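Long-range contacts in Non-structural protein NS2 (Bluetongue virus, PDB 1UTY), which binds single-stranded RNA, here through the RNA-binding domain that forms the N-terminal part of this orbivirus non-structural protein: residues K10-L15 and Y56-P61; V99-M104 and K120-M125. All coordinates share one frame; numbering follows the deposited sequence.

Interaction 1 (K10-L15 and Y56-P61); sequences KNIFVL and YVLNVP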
ATOM      1  N   LYS A  10     -16.266  -8.535   3.279  1.00 26.63           N
ATOM      2  CA  LYS A  10     -15.883  -7.151   2.996  1.00 26.16           C
ATOM      3  C   LYS A  10     -16.806  -6.497   1.963  1.00 25.66           C
ATOM      4  O   LYS A  10     -17.177  -7.121   0.956  1.00 25.34           O
ATOM      5  CB  LYS A  10     -14.423  -7.051   2.531  1.00 26.45           C
ATOM      6  CG  LYS A  10     -13.361  -7.588   3.523  1.00 27.69           C
ATOM      7  CD  LYS A  10     -13.254  -6.755   4.812  1.00 29.09           C
ATOM      8  CE  LYS A  10     -12.793  -7.618   6.002  1.00 31.57           C
ATOM      9  NZ  LYS A  10     -13.565  -7.385   7.276  1.00 31.80           N
ATOM     10  N   ASN A  11     -17.150  -5.233   2.220  1.00 24.70           N
ATOM     11  CA  ASN A  11     -17.993  -4.438   1.333  1.00 23.68           C
ATOM     12  C   ASN A  11     -17.276  -3.241   0.754  1.00 22.70           C
ATOM     13  O   ASN A  11     -16.930  -2.307   1.469  1.00 22.55           O
ATOM     14  CB  ASN A  11     -19.236  -3.963   2.079  1.00 24.20           C
ATOM     15  CG  ASN A  11     -20.239  -5.049   2.248  1.00 25.43           C
ATOM     16  OD1 ASN A  11     -20.986  -5.350   1.319  1.00 29.55           O
ATOM     17  ND2 ASN A  11     -20.235  -5.692   3.411  1.00 24.53           N
ATOM     18  N   ILE A  12     -17.069  -3.278  -0.552  1.00 21.51           N
ATOM     19  CA  ILE A  12     -16.359  -2.236  -1.254  1.00 20.98           C
ATOM     20  C   ILE A  12     -17.378  -1.500  -2.115  1.00 20.63           C
ATOM     21  O   ILE A  12     -18.133  -2.112  -2.867  1.00 20.56           O
ATOM     22  CB  ILE A  12     -15.178  -2.847  -2.087  1.00 21.20           C
ATOM     23  CG1 ILE A  12     -14.182  -3.545  -1.157  1.00 21.01           C
ATOM     24  CG2 ILE A  12     -14.400  -1.782  -2.864  1.00 20.23           C
ATOM     25  CD1 ILE A  12     -14.371  -5.037  -1.088  1.00 24.50           C
ATOM     26  N   PHE A  13     -17.412  -0.187  -1.944  1.00 19.68           N
ATOM     27  CA  PHE A  13     -18.306   0.684  -2.664  1.00 19.52           C
ATOM     28  C   PHE A  13     -17.443   1.528  -3.574  1.00 19.73           C
ATOM     29  O   PHE A  13     -16.770   2.452  -3.125  1.00 19.65           O
ATOM     30  CB  PHE A  13     -19.110   1.537  -1.674  1.00 19.35           C
ATOM     31  CG  PHE A  13     -19.953   0.709  -0.721  1.00 18.54           C
ATOM     32  CD1 PHE A  13     -21.249   0.339  -1.068  1.00 16.31           C
ATOM     33  CD2 PHE A  13     -19.422   0.266   0.496  1.00 16.42           C
ATOM     34  CE1 PHE A  13     -22.032  -0.453  -0.205  1.00 18.38           C
ATOM     35  CE2 PHE A  13     -20.177  -0.515   1.374  1.00 18.49           C
ATOM     36  CZ  PHE A  13     -21.498  -0.890   1.020  1.00 17.90           C
ATOM     37  N   VAL A  14     -17.416   1.164  -4.850  1.00 20.02           N
ATOM     38  CA  VAL A  14     -16.593   1.873  -5.817  1.00 20.23           C
ATOM     39  C   VAL A  14     -17.316   3.138  -6.218  1.00 20.85           C
ATOM     40  O   VAL A  14     -18.486   3.095  -6.611  1.00 21.57           O
ATOM     41  CB  VAL A  14     -16.239   1.011  -7.051  1.00 20.14           C
ATOM     42  CG1 VAL A  14     -15.287   1.755  -7.963  1.00 18.38           C
ATOM     43  CG2 VAL A  14     -15.595  -0.322  -6.607  1.00 19.42           C
ATOM     44  N   LEU A  15     -16.622   4.262  -6.054  1.00 21.37           N
ATOM     45  CA  LEU A  15     -17.059   5.546  -6.556  1.00 21.97           C
ATOM     46  C   LEU A  15     -16.174   5.826  -7.762  1.00 22.60           C
ATOM     47  O   LEU A  15     -14.963   6.069  -7.619  1.00 23.60           O
ATOM     48  CB  LEU A  15     -16.899   6.626  -5.483  1.00 21.53           C
ATOM     49  CG  LEU A  15     -17.154   8.083  -5.918  1.00 23.12           C
ATOM     50  CD1 LEU A  15     -18.596   8.292  -6.408  1.00 21.96           C
ATOM     51  CD2 LEU A  15     -16.810   9.087  -4.792  1.00 23.48           C
ATOM     52  N   TYR A  56     -15.951   0.113   2.810  1.00 21.39           N
ATOM     53  CA  TYR A  56     -14.849   0.837   2.174  1.00 21.62           C
ATOM     54  C   TYR A  56     -15.402   1.636   1.009  1.00 21.65           C
ATOM     55  O   TYR A  56     -16.105   1.081   0.160  1.00 22.52           O
ATOM     56  CB  TYR A  56     -13.779  -0.140   1.640  1.00 21.18           C
ATOM     57  CG  TYR A  56     -13.132  -0.981   2.714  1.00 21.02           C
ATOM     58  CD1 TYR A  56     -13.796  -2.077   3.274  1.00 20.57           C
ATOM     59  CD2 TYR A  56     -11.865  -0.670   3.188  1.00 20.49           C
ATOM     60  CE1 TYR A  56     -13.203  -2.835   4.291  1.00 20.46           C
ATOM     61  CE2 TYR A  56     -11.269  -1.419   4.186  1.00 20.16           C
ATOM     62  CZ  TYR A  56     -11.939  -2.496   4.725  1.00 20.00           C
ATOM     63  OH  TYR A  56     -11.326  -3.227   5.697  1.00 21.67           O
ATOM     64  N   VAL A  57     -15.106   2.928   0.972  1.00 21.10           N
ATOM     65  CA  VAL A  57     -15.374   3.706  -0.221  1.00 20.68           C
ATOM     66  C   VAL A  57     -14.075   3.738  -1.010  1.00 20.93           C
ATOM     67  O   VAL A  57     -13.056   4.248  -0.550  1.00 21.07           O
ATOM     68  CB  VAL A  57     -15.870   5.138   0.087  1.00 20.72           C
ATOM     69  CG1 VAL A  57     -15.922   5.980  -1.173  1.00 19.95           C
ATOM     70  CG2 VAL A  57     -17.232   5.102   0.757  1.00 20.32           C
ATOM     71  N   LEU A  58     -14.118   3.141  -2.186  1.00 20.97           N
ATOM     72  CA  LEU A  58     -12.997   3.144  -3.083  1.00 21.11           C
ATOM     73  C   LEU A  58     -13.289   4.150  -4.193  1.00 21.34           C
ATOM     74  O   LEU A  58     -13.996   3.856  -5.164  1.00 21.10           O
ATOM     75  CB  LEU A  58     -12.767   1.737  -3.633  1.00 21.14           C
ATOM     76  CG  LEU A  58     -11.573   1.551  -4.578  1.00 21.65           C
ATOM     77  CD1 LEU A  58     -10.279   2.137  -3.952  1.00 19.73           C
ATOM     78  CD2 LEU A  58     -11.423   0.066  -4.954  1.00 19.01           C
ATOM     79  N   ASN A  59     -12.769   5.355  -3.999  1.00 21.63           N
ATOM     80  CA  ASN A  59     -12.848   6.433  -4.966  1.00 21.76           C
ATOM     81  C   ASN A  59     -11.715   6.201  -5.965  1.00 22.43           C
ATOM     82  O   ASN A  59     -10.528   6.256  -5.595  1.00 23.14           O
ATOM     83  CB  ASN A  59     -12.692   7.753  -4.212  1.00 21.76           C
ATOM     84  CG  ASN A  59     -12.783   9.004  -5.109  1.00 21.73           C
ATOM     85  OD1 ASN A  59     -12.774   8.928  -6.323  1.00 23.36           O
ATOM     86  ND2 ASN A  59     -12.831  10.167  -4.475  1.00 20.87           N
ATOM     87  N   VAL A  60     -12.063   5.877  -7.212  1.00 22.11           N
ATOM     88  CA  VAL A  60     -11.041   5.742  -8.262  1.00 21.66           C
ATOM     89  C   VAL A  60     -11.317   6.663  -9.446  1.00 20.93           C
ATOM     90  O   VAL A  60     -12.457   7.058  -9.649  1.00 20.61           O
ATOM     91  CB  VAL A  60     -10.829   4.258  -8.742  1.00 21.45           C
ATOM     92  CG1 VAL A  60     -10.546   3.340  -7.565  1.00 22.58           C
ATOM     93  CG2 VAL A  60     -11.989   3.751  -9.559  1.00 21.00           C
ATOM     94  N   PRO A  61     -10.279   7.020 -10.209  1.00 20.79           N
ATOM     95  CA  PRO A  61     -10.443   7.863 -11.407  1.00 20.54           C
ATOM     96  C   PRO A  61     -10.616   7.087 -12.733  1.00 20.21           C
ATOM     97  O   PRO A  61     -10.878   7.719 -13.766  1.00 20.32           O
ATOM     98  CB  PRO A  61      -9.128   8.642 -11.438  1.00 20.49           C
ATOM     99  CG  PRO A  61      -8.113   7.595 -10.945  1.00 21.12           C
ATOM    100  CD  PRO A  61      -8.858   6.702  -9.964  1.00 20.29           C
TER

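Interaction 2 (V99-M104 and K120-M125); sequences VSVTPM and KYCKGM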
ATOM      1  N   VAL A  99      -3.494   1.269  -1.794  1.00 24.68           N
ATOM      2  CA  VAL A  99      -4.398   2.339  -1.432  1.00 25.18           C
ATOM      3  C   VAL A  99      -4.510   2.307   0.084  1.00 25.75           C
ATOM      4  O   VAL A  99      -4.690   1.231   0.684  1.00 26.36           O
ATOM      5  CB  VAL A  99      -5.789   2.127  -2.084  1.00 25.31           C
ATOM      6  CG1 VAL A  99      -6.768   3.207  -1.659  1.00 24.96           C
ATOM      7  CG2 VAL A  99      -5.667   2.072  -3.612  1.00 25.11           C
ATOM      8  N   SER A 100      -4.378   3.480   0.693  1.00 25.31           N
ATOM      9  CA  SER A 100      -4.549   3.642   2.130  1.00 25.78           C
ATOM     10  C   SER A 100      -6.014   3.851   2.567  1.00 25.64           C
ATOM     11  O   SER A 100      -6.862   4.352   1.809  1.00 25.84           O
ATOM     12  CB  SER A 100      -3.709   4.827   2.625  1.00 25.82           C
ATOM     13  OG  SER A 100      -2.335   4.486   2.698  1.00 27.31           O
ATOM     14  N   VAL A 101      -6.277   3.495   3.817  1.00 24.77           N
ATOM     15  CA  VAL A 101      -7.576   3.671   4.419  1.00 24.19           C
ATOM     16  C   VAL A 101      -7.498   4.846   5.377  1.00 23.73           C
ATOM     17  O   VAL A 101      -6.585   4.929   6.188  1.00 23.48           O
ATOM     18  CB  VAL A 101      -7.971   2.403   5.218  1.00 23.97           C
ATOM     19  CG1 VAL A 101      -9.114   2.689   6.166  1.00 24.26           C
ATOM     20  CG2 VAL A 101      -8.330   1.294   4.281  1.00 23.89           C
ATOM     21  N   THR A 102      -8.462   5.753   5.276  1.00 23.51           N
ATOM     22  CA  THR A 102      -8.642   6.785   6.288  1.00 23.04           C
ATOM     23  C   THR A 102     -10.059   6.632   6.810  1.00 22.70           C
ATOM     24  O   THR A 102     -11.000   6.855   6.075  1.00 22.78           O
ATOM     25  CB  THR A 102      -8.430   8.200   5.699  1.00 23.15           C
ATOM     26  OG1 THR A 102      -7.179   8.260   5.001  1.00 22.77           O
ATOM     27  CG2 THR A 102      -8.268   9.217   6.821  1.00 22.32           C
ATOM     28  N   PRO A 103     -10.213   6.202   8.054  1.00 22.51           N
ATOM     29  CA  PRO A 103     -11.546   6.039   8.641  1.00 22.61           C
ATOM     30  C   PRO A 103     -12.315   7.363   8.713  1.00 22.84           C
ATOM     31  O   PRO A 103     -11.719   8.425   8.848  1.00 23.03           O
ATOM     32  CB  PRO A 103     -11.249   5.495  10.045  1.00 22.67           C
ATOM     33  CG  PRO A 103      -9.821   5.820  10.308  1.00 22.59           C
ATOM     34  CD  PRO A 103      -9.137   5.807   8.983  1.00 22.62           C
ATOM     35  N   MET A 104     -13.632   7.292   8.599  1.00 23.06           N
ATOM     36  CA  MET A 104     -14.476   8.478   8.657  1.00 23.34           C
ATOM     37  C   MET A 104     -15.617   8.198   9.592  1.00 23.11           C
ATOM     38  O   MET A 104     -16.244   7.144   9.506  1.00 23.39           O
ATOM     39  CB  MET A 104     -15.070   8.807   7.281  1.00 23.21           C
ATOM     40  CG  MET A 104     -14.060   9.214   6.234  1.00 23.89           C
ATOM     41  SD  MET A 104     -14.840   9.804   4.735  1.00 24.22           S
ATOM     42  CE  MET A 104     -15.843   8.358   4.249  1.00 26.38           C
ATOM     43  N   LYS A 120     -14.607   3.478   5.755  1.00 24.60           N
ATOM     44  CA  LYS A 120     -13.191   3.577   5.461  1.00 24.65           C
ATOM     45  C   LYS A 120     -13.029   4.201   4.091  1.00 24.24           C
ATOM     46  O   LYS A 120     -13.452   3.615   3.088  1.00 24.62           O
ATOM     47  CB  LYS A 120     -12.516   2.204   5.578  1.00 24.80           C
ATOM     48  CG  LYS A 120     -13.081   1.386   6.728  1.00 26.38           C
ATOM     49  CD  LYS A 120     -12.049   0.589   7.474  1.00 29.65           C
ATOM     50  CE  LYS A 120     -12.716  -0.651   8.069  1.00 30.52           C
ATOM     51  NZ  LYS A 120     -11.882  -1.244   9.151  1.00 31.88           N
ATOM     52  N   TYR A 121     -12.469   5.414   4.063  1.00 23.60           N
ATOM     53  CA  TYR A 121     -12.254   6.141   2.813  1.00 23.57           C
ATOM     54  C   TYR A 121     -10.910   5.806   2.163  1.00 24.02           C
ATOM     55  O   TYR A 121      -9.853   5.900   2.803  1.00 24.68           O
ATOM     56  CB  TYR A 121     -12.381   7.658   3.004  1.00 23.24           C
ATOM     57  CG  TYR A 121     -12.270   8.406   1.692  1.00 23.08           C
ATOM     58  CD1 TYR A 121     -13.268   8.292   0.710  1.00 23.00           C
ATOM     59  CD2 TYR A 121     -11.154   9.175   1.402  1.00 21.63           C
ATOM     60  CE1 TYR A 121     -13.156   8.952  -0.510  1.00 22.03           C
ATOM     61  CE2 TYR A 121     -11.035   9.839   0.186  1.00 21.35           C
ATOM     62  CZ  TYR A 121     -12.035   9.728  -0.761  1.00 22.30           C
ATOM     63  OH  TYR A 121     -11.906  10.387  -1.968  1.00 22.68           O
ATOM     64  N   CYS A 122     -10.960   5.448   0.883  1.00 24.09           N
ATOM     65  CA  CYS A 122      -9.791   4.978   0.144  1.00 24.15           C
ATOM     66  C   CYS A 122      -9.755   5.664  -1.210  1.00 24.60           C
ATOM     67  O   CYS A 122     -10.704   5.549  -1.998  1.00 24.27           O
ATOM     68  CB  CYS A 122      -9.851   3.465  -0.066  1.00 23.71           C
ATOM     69  SG  CYS A 122     -10.248   2.516   1.404  1.00 23.85           S
ATOM     70  N   LYS A 123      -8.672   6.389  -1.466  1.00 24.90           N
ATOM     71  CA  LYS A 123      -8.522   7.108  -2.714  1.00 26.25           C
ATOM     72  C   LYS A 123      -7.376   6.510  -3.514  1.00 26.43           C
ATOM     73  O   LYS A 123      -6.227   6.497  -3.068  1.00 27.50           O
ATOM     74  CB  LYS A 123      -8.317   8.624  -2.477  1.00 26.25           C
ATOM     75  CG  LYS A 123      -8.109   9.430  -3.774  1.00 27.75           C
ATOM     76  CD  LYS A 123      -8.655  10.850  -3.688  1.00 32.00           C
ATOM     77  CE  LYS A 123      -8.326  11.686  -4.946  1.00 34.79           C
ATOM     78  NZ  LYS A 123      -8.568  10.953  -6.251  1.00 37.43           N
ATOM     79  N   GLY A 124      -7.704   6.003  -4.692  1.00 26.67           N
ATOM     80  CA  GLY A 124      -6.724   5.425  -5.592  1.00 26.66           C
ATOM     81  C   GLY A 124      -6.464   6.409  -6.712  1.00 26.57           C
ATOM     82  O   GLY A 124      -7.349   7.158  -7.090  1.00 26.28           O
ATOM     83  N   MET A 125      -5.243   6.403  -7.228  1.00 26.60           N
ATOM     84  CA  MET A 125      -4.826   7.363  -8.236  1.00 26.40           C
ATOM     85  C   MET A 125      -4.835   6.758  -9.652  1.00 26.16           C
ATOM     86  O   MET A 125      -4.732   7.489 -10.631  1.00 26.72           O
ATOM     87  CB  MET A 125      -3.448   7.951  -7.877  1.00 26.24           C
ATOM     88  CG  MET A 125      -3.453   8.897  -6.636  1.00 26.57           C
ATOM     89  SD  MET A 125      -4.683  10.276  -6.680  1.00 28.50           S
ATOM     90  CE  MET A 125      -3.970  11.337  -7.983  1.00 28.21           C
TER
HETATM   91  O   HOH W   1      -6.392   6.693   0.439  1.00 41.23           O
HETATM   92  O   HOH W   2      -4.183   5.586  -0.630  1.00 49.04           O
HETATM   93  O   HOH W   3      -7.713   7.842   2.203  1.00 39.90           O

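Interaction 1 (K10-L15 and Y56-P61)
Two neighbouring parallel strands of the mixed beta sheet of the RNA-binding domain meet here. Asn11, Phe13 and Leu15 alternate with Tyr56, Leu58 and Val60 as partners in five backbone hydrogen bonds. The first, Tyr56 N to Asn11 O, is nearly straight at 176°. Ile12, Val14, Tyr56 and Leu58 line one face, from which Ile12, Val14 and Tyr56 touch strand 73-79. Phe13, Leu15, Val57 and Asn59 line the other, where Leu144 of the second subunit packs on Leu15 and Val57.

Tyr56 has CG beside its backbone N (chi1 -62°), so its ring reaches back toward Lys10. Asn11 O lies at the ring edge, in plane. The bent Lys10 chain crosses the ring obliquely, with CD 4.0 Å from Tyr56 CE1. Tyr56 OH hydrogen-bonds to Asp70 OD2. Ile12 and Leu58 run side by side, Ile12 CG2 meeting Leu58 CB at 4.0 Å. Phe13 also has CG beside its N (chi1 -60°), which sets Tyr56 O at the edge of its ring. Leu15 and Asn59 both hold CG anti to N and point the same way. Asn59 ND2 hydrogen-bonds to Tyr121 OH, while Asn59 CG rests 4.0 Å from Leu15 CD2.

Interaction 2 (V99-M104 and K120-M125)
The Tyr121 ring is the flat group of this contact, and Met104 approaches it obliquely. Met104 SD is 5.1 Å from the centroid of the Tyr121 ring and 47° off the ring normal, a Met-aromatic contact. The bend of Met104 at chi3 (-59°) brings CE as well as SD against Tyr121 CB. Tyr121 has CG anti to its backbone N (chi1 -175°), and the far end of the ring leads away from the strand of Met104.

The two strands form an antiparallel beta hairpin. Thr102 and Tyr121 are a hydrogen-bonded pair. Thr102 N gives Tyr121 O a bond of 2.8 Å in the carbonyl plane. The return bond, Tyr121 N to Thr102 O, comes from above the plane of the Thr102 carbonyl. A water beside this pair donates to Tyr121 O and joins it to Thr102 OG1. Pro103 and Lys120 follow as a non-hydrogen-bonded pair.

Toward Val99 the direct backbone pairing gives way to water. One water accepts from Lys123 N and donates to Ser100 O. Another accepts from Ser100 N and gives a weak bond to Lys123 O.

Apolar contacts run along the pair. Val99 CG1 presses on Cys122 CB at 3.5 Å. Val101 straddles two residues: CG1 lies 3.5 Å from Lys120 CB, and CG2 lies 3.7 Å from Cys122 SG. The Lys120 chain bends at chi2, and its NZ forms a salt bridge with Asp70.

Leu144 of the second subunit packs on Met104 and Tyr121, and Ile154 of that subunit packs on Pro103. Within the sheet, strand 56-59 flanks strand 113-123, and strand 64-70 flanks strand 97-110.

In the fold
Both interactions belong to one mixed sheet, where strands 56-59 and 113-123 are neighbours. Interaction 1 is the more buried and is parallel, with regular direct backbone bonds and mostly apolar side chains. Interaction 2 is only partly buried. It is an antiparallel hairpin whose strand 97-110 is interrupted, and waters link part of the two backbones. The two are joined by Val57 N to Lys120 O, probably a hydrogen bond at 2.8 Å, and Pro61 packs against Gly124 and Met125. Asp70 takes up a polar end from each, Tyr56 and Lys120. Both also touch the second subunit, interaction 2 through more residues, and Leu144 of that subunit packs on both.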